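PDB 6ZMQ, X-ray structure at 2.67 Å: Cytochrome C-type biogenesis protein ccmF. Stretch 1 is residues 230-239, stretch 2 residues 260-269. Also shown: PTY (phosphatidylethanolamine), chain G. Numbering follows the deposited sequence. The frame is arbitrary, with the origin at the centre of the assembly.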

# COMPACT_ATOMS: atom_id res chain seq x y z
N ALA A 230 -4.87 -8.96 -0.05
CA ALA A 230 -4.74 -7.74 0.74
C ALA A 230 -3.31 -7.24 0.77
O ALA A 230 -3.06 -6.04 0.62
CB ALA A 230 -5.18 -8.00 2.18
N TRP A 231 -2.35 -8.17 0.91
CA TRP A 231 -0.95 -7.80 0.85
C TRP A 231 -0.53 -7.40 -0.56
O TRP A 231 0.37 -6.57 -0.73
CB TRP A 231 -0.10 -8.95 1.34
CG TRP A 231 1.36 -8.67 1.34
CD1 TRP A 231 2.09 -8.15 2.37
CD2 TRP A 231 2.30 -8.89 0.26
NE1 TRP A 231 3.40 -8.02 2.00
CE2 TRP A 231 3.56 -8.46 0.72
CE3 TRP A 231 2.18 -9.38 -1.05
CZ2 TRP A 231 4.69 -8.52 -0.08
CZ3 TRP A 231 3.32 -9.43 -1.84
CH2 TRP A 231 4.55 -9.02 -1.34
N GLY A 232 -1.14 -7.99 -1.59
CA GLY A 232 -0.83 -7.61 -2.96
C GLY A 232 -1.31 -6.21 -3.29
O GLY A 232 -0.61 -5.45 -3.97
N PHE A 233 -2.47 -5.84 -2.75
CA PHE A 233 -2.97 -4.48 -2.91
C PHE A 233 -2.13 -3.49 -2.09
O PHE A 233 -1.84 -2.38 -2.55
CB PHE A 233 -4.45 -4.44 -2.53
CG PHE A 233 -5.36 -4.95 -3.62
CD1 PHE A 233 -5.17 -4.55 -4.94
CD2 PHE A 233 -6.37 -5.87 -3.34
CE1 PHE A 233 -5.99 -5.02 -5.95
CE2 PHE A 233 -7.20 -6.34 -4.37
CZ PHE A 233 -7.00 -5.92 -5.67
N LEU A 234 -1.67 -3.91 -0.90
CA LEU A 234 -0.71 -3.11 -0.12
C LEU A 234 0.63 -2.93 -0.83
O LEU A 234 1.19 -1.82 -0.82
CB LEU A 234 -0.49 -3.73 1.27
CG LEU A 234 -1.22 -3.12 2.48
CD1 LEU A 234 -2.69 -3.14 2.37
CD2 LEU A 234 -0.81 -3.88 3.74
N THR A 235 1.19 -3.99 -1.42
CA THR A 235 2.50 -3.86 -2.05
C THR A 235 2.42 -3.05 -3.34
O THR A 235 3.31 -2.24 -3.62
CB THR A 235 3.19 -5.24 -2.25
OG1 THR A 235 4.58 -5.06 -2.56
CG2 THR A 235 2.56 -6.15 -3.31
N ALA A 236 1.33 -3.21 -4.12
CA ALA A 236 1.12 -2.39 -5.30
C ALA A 236 0.89 -0.92 -4.93
O ALA A 236 1.33 -0.02 -5.65
CB ALA A 236 -0.03 -2.94 -6.13
N GLY A 237 0.22 -0.67 -3.80
CA GLY A 237 0.07 0.69 -3.30
C GLY A 237 1.39 1.34 -2.89
O GLY A 237 1.63 2.51 -3.20
N LYS A 238 2.24 0.60 -2.17
CA LYS A 238 3.52 1.17 -1.73
C LYS A 238 4.48 1.41 -2.90
O LYS A 238 5.11 2.47 -2.99
CB LYS A 238 4.16 0.30 -0.65
CG LYS A 238 5.33 0.95 0.16
CD LYS A 238 5.27 2.48 0.49
CE LYS A 238 4.08 3.00 1.33
NZ LYS A 238 4.00 4.50 1.21
N VAL A 239 4.59 0.43 -3.82
CA VAL A 239 5.42 0.61 -5.01
C VAL A 239 4.86 1.72 -5.93
O VAL A 239 5.63 2.53 -6.47
CB VAL A 239 5.57 -0.74 -5.75
CG1 VAL A 239 6.36 -0.60 -7.02
CG2 VAL A 239 6.29 -1.76 -4.86
N VAL A 260 3.41 10.96 7.57
CA VAL A 260 2.30 10.51 6.73
C VAL A 260 2.72 9.31 5.89
O VAL A 260 1.97 8.34 5.75
CB VAL A 260 1.82 11.69 5.85
CG1 VAL A 260 0.80 11.25 4.82
CG2 VAL A 260 1.27 12.80 6.73
N GLU A 261 3.95 9.33 5.38
CA GLU A 261 4.36 8.41 4.32
C GLU A 261 4.79 7.05 4.85
O GLU A 261 4.36 6.01 4.33
CB GLU A 261 5.49 9.03 3.50
CG GLU A 261 5.00 10.15 2.63
CD GLU A 261 4.09 9.69 1.52
OE1 GLU A 261 3.30 10.52 1.06
OE2 GLU A 261 4.22 8.53 1.05
N ASN A 262 5.65 7.03 5.87
CA ASN A 262 6.10 5.75 6.43
C ASN A 262 5.01 5.07 7.26
O ASN A 262 5.13 3.89 7.59
CB ASN A 262 7.40 5.97 7.21
CG ASN A 262 7.25 6.88 8.43
OD1 ASN A 262 6.21 7.51 8.65
ND2 ASN A 262 8.33 6.98 9.20
N ALA A 263 3.95 5.82 7.60
CA ALA A 263 2.74 5.26 8.20
C ALA A 263 1.98 4.32 7.26
O ALA A 263 1.09 3.61 7.71
CB ALA A 263 1.82 6.39 8.65
N SER A 264 2.23 4.40 5.95
CA SER A 264 1.79 3.35 5.03
C SER A 264 2.87 2.30 4.78
O SER A 264 2.66 1.41 3.96
CB SER A 264 1.32 3.96 3.71
OG SER A 264 0.59 5.15 3.94
N PHE A 265 4.00 2.41 5.46
CA PHE A 265 5.07 1.42 5.45
C PHE A 265 4.94 0.43 6.61
O PHE A 265 5.21 -0.76 6.42
CB PHE A 265 6.43 2.11 5.48
CG PHE A 265 7.62 1.18 5.35
CD1 PHE A 265 7.61 0.12 4.45
CD2 PHE A 265 8.76 1.40 6.11
CE1 PHE A 265 8.71 -0.71 4.32
CE2 PHE A 265 9.87 0.57 6.00
CZ PHE A 265 9.84 -0.49 5.10
N ILE A 266 4.56 0.91 7.80
CA ILE A 266 4.18 0.07 8.95
C ILE A 266 3.16 -1.04 8.64
O ILE A 266 3.44 -2.19 9.02
CB ILE A 266 3.71 0.92 10.16
CG1 ILE A 266 4.85 1.74 10.78
CG2 ILE A 266 3.07 0.10 11.28
CD1 ILE A 266 4.67 3.24 10.75
N PRO A 267 1.99 -0.81 7.97
CA PRO A 267 1.08 -1.96 7.72
C PRO A 267 1.64 -2.98 6.75
O PRO A 267 1.54 -4.19 7.01
CB PRO A 267 -0.18 -1.30 7.15
CG PRO A 267 -0.04 0.12 7.42
CD PRO A 267 1.40 0.39 7.36
N TRP A 268 2.26 -2.51 5.65
CA TRP A 268 2.87 -3.37 4.64
C TRP A 268 3.93 -4.29 5.22
O TRP A 268 4.09 -5.43 4.77
CB TRP A 268 3.51 -2.51 3.53
CG TRP A 268 4.21 -3.37 2.50
CD1 TRP A 268 3.62 -3.98 1.44
CD2 TRP A 268 5.60 -3.76 2.46
NE1 TRP A 268 4.55 -4.71 0.74
CE2 TRP A 268 5.76 -4.59 1.35
CE3 TRP A 268 6.70 -3.51 3.29
CZ2 TRP A 268 6.99 -5.16 1.01
CZ3 TRP A 268 7.92 -4.06 2.94
CH2 TRP A 268 8.06 -4.88 1.82
N LEU A 269 4.69 -3.80 6.21
CA LEU A 269 5.65 -4.64 6.92
C LEU A 269 4.95 -5.78 7.67
O LEU A 269 5.30 -6.96 7.50
CB LEU A 269 6.47 -3.78 7.88
CG LEU A 269 7.59 -2.93 7.26
CD1 LEU A 269 8.22 -1.99 8.29
CD2 LEU A 269 8.64 -3.78 6.59
C1 PTY G . -8.44 -16.68 -7.30
C2 PTY G . -6.62 -23.54 -3.95
C3 PTY G . -7.95 -22.86 -3.61
O4 PTY G . -8.20 -15.41 -6.75
C5 PTY G . -9.16 -18.39 -5.48
C6 PTY G . -9.59 -17.43 -6.61
O7 PTY G . -10.33 -18.10 -7.60
C8 PTY G . -11.60 -17.57 -7.86
O10 PTY G . -12.39 -17.48 -6.98
C11 PTY G . -11.97 -17.12 -9.27
C12 PTY G . -12.60 -15.72 -9.26
C13 PTY G . -12.59 -15.14 -10.67
C14 PTY G . -11.55 -14.02 -10.77
C15 PTY G . -10.24 -14.56 -11.34
C16 PTY G . -9.33 -13.36 -11.62
C17 PTY G . -7.94 -13.87 -12.02
C18 PTY G . -6.96 -12.69 -12.09
C19 PTY G . -7.46 -11.60 -13.04
C20 PTY G . -6.73 -10.29 -12.73
C21 PTY G . -6.97 -9.32 -13.88
C22 PTY G . -6.18 -8.02 -13.72
C23 PTY G . -4.69 -8.30 -13.51
C24 PTY G . -3.96 -7.01 -13.12
C25 PTY G . -4.62 -6.32 -11.93
C26 PTY G . -4.28 -4.83 -12.04
C27 PTY G . -5.46 -4.01 -11.53
C28 PTY G . -5.43 -2.65 -12.23
C29 PTY G . -6.79 -2.44 -12.90
C30 PTY G . -8.81 -14.30 -7.36
C31 PTY G . -7.99 -13.23 -8.12
O30 PTY G . -9.98 -14.17 -7.30
C32 PTY G . -8.66 -11.85 -8.01
C33 PTY G . -8.10 -10.84 -9.01
C34 PTY G . -7.42 -9.67 -8.29
C35 PTY G . -5.96 -10.02 -7.97
C36 PTY G . -5.02 -8.84 -8.17
C37 PTY G . -4.35 -8.46 -6.85
C38 PTY G . -2.89 -8.92 -6.83
C39 PTY G . -2.09 -8.23 -7.93
C40 PTY G . -1.71 -6.83 -7.47
C41 PTY G . -1.53 -5.93 -8.69
C42 PTY G . -2.55 -4.80 -8.57
C43 PTY G . -2.03 -3.54 -9.25
C44 PTY G . -3.03 -2.40 -9.05
P1 PTY G . -8.70 -21.03 -5.36
O11 PTY G . -7.96 -21.50 -3.96
O12 PTY G . -8.30 -22.00 -6.44
O13 PTY G . -10.20 -21.18 -5.19
O14 PTY G . -8.34 -19.48 -5.84
N1 PTY G . -5.99 -24.00 -2.72

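Residues 230-239 are helical throughout, part of a helix that extends beyond the stretch at both ends. Its i to i+4 hydrogen bonds are regular, as in Lys 238 N to Leu 234 O at 3.0 Å. The second stretch is less uniform. It starts as loop, makes a 3-10 segment at 262-264, and is helical at 266-269. Ser 264 N donates to Glu 261 O at 3.1 Å, an i to i+3 bond. The backbones come nearest at Leu 234 and Trp 268, with CA atoms 6.0 Å apart. Lys 238 and Ser 264 follow at 7.3 Å between CA atoms. Together the stretches bury 400 Å².

Trp 268 has the largest covered area. Its CA-to-CB bond points sideways, but the indole end comes nearer to the helix. Its five-membered ring lies near that of Trp 231, with centroids 4.9 Å apart and planes at 27°. The rings are slid apart and barely overlap. Trp 231 NE1 is 3.7 Å from Trp 268 NE1, and is hydrogen-bonded elsewhere in the structure. Thr 235 OG1 lies 3.3 Å from Trp 268 NE1.

Leu 234 points toward the second stretch and packs close to its backbone. Its CD2 is 3.8 Å from Trp 268 CA and 4.3 Å from Pro 267 CB.

Lys 238 also points toward the second stretch. Its NZ makes a weak hydrogen bond to Glu 261 O at 3.5 Å. Lys 238 NZ is 4.0 Å from Glu 261 OE2, so the opposite charges are near but beyond a salt bridge. Lys 238 CE packs 3.4 Å from Ser 264 O.

Phe 233 and Ala 236 make no contact with the second stretch. Both meet the lipid instead: PTY C37 lies over one face of the Phe 233 ring, and Ala 236 CB is 3.8 Å from PTY C43.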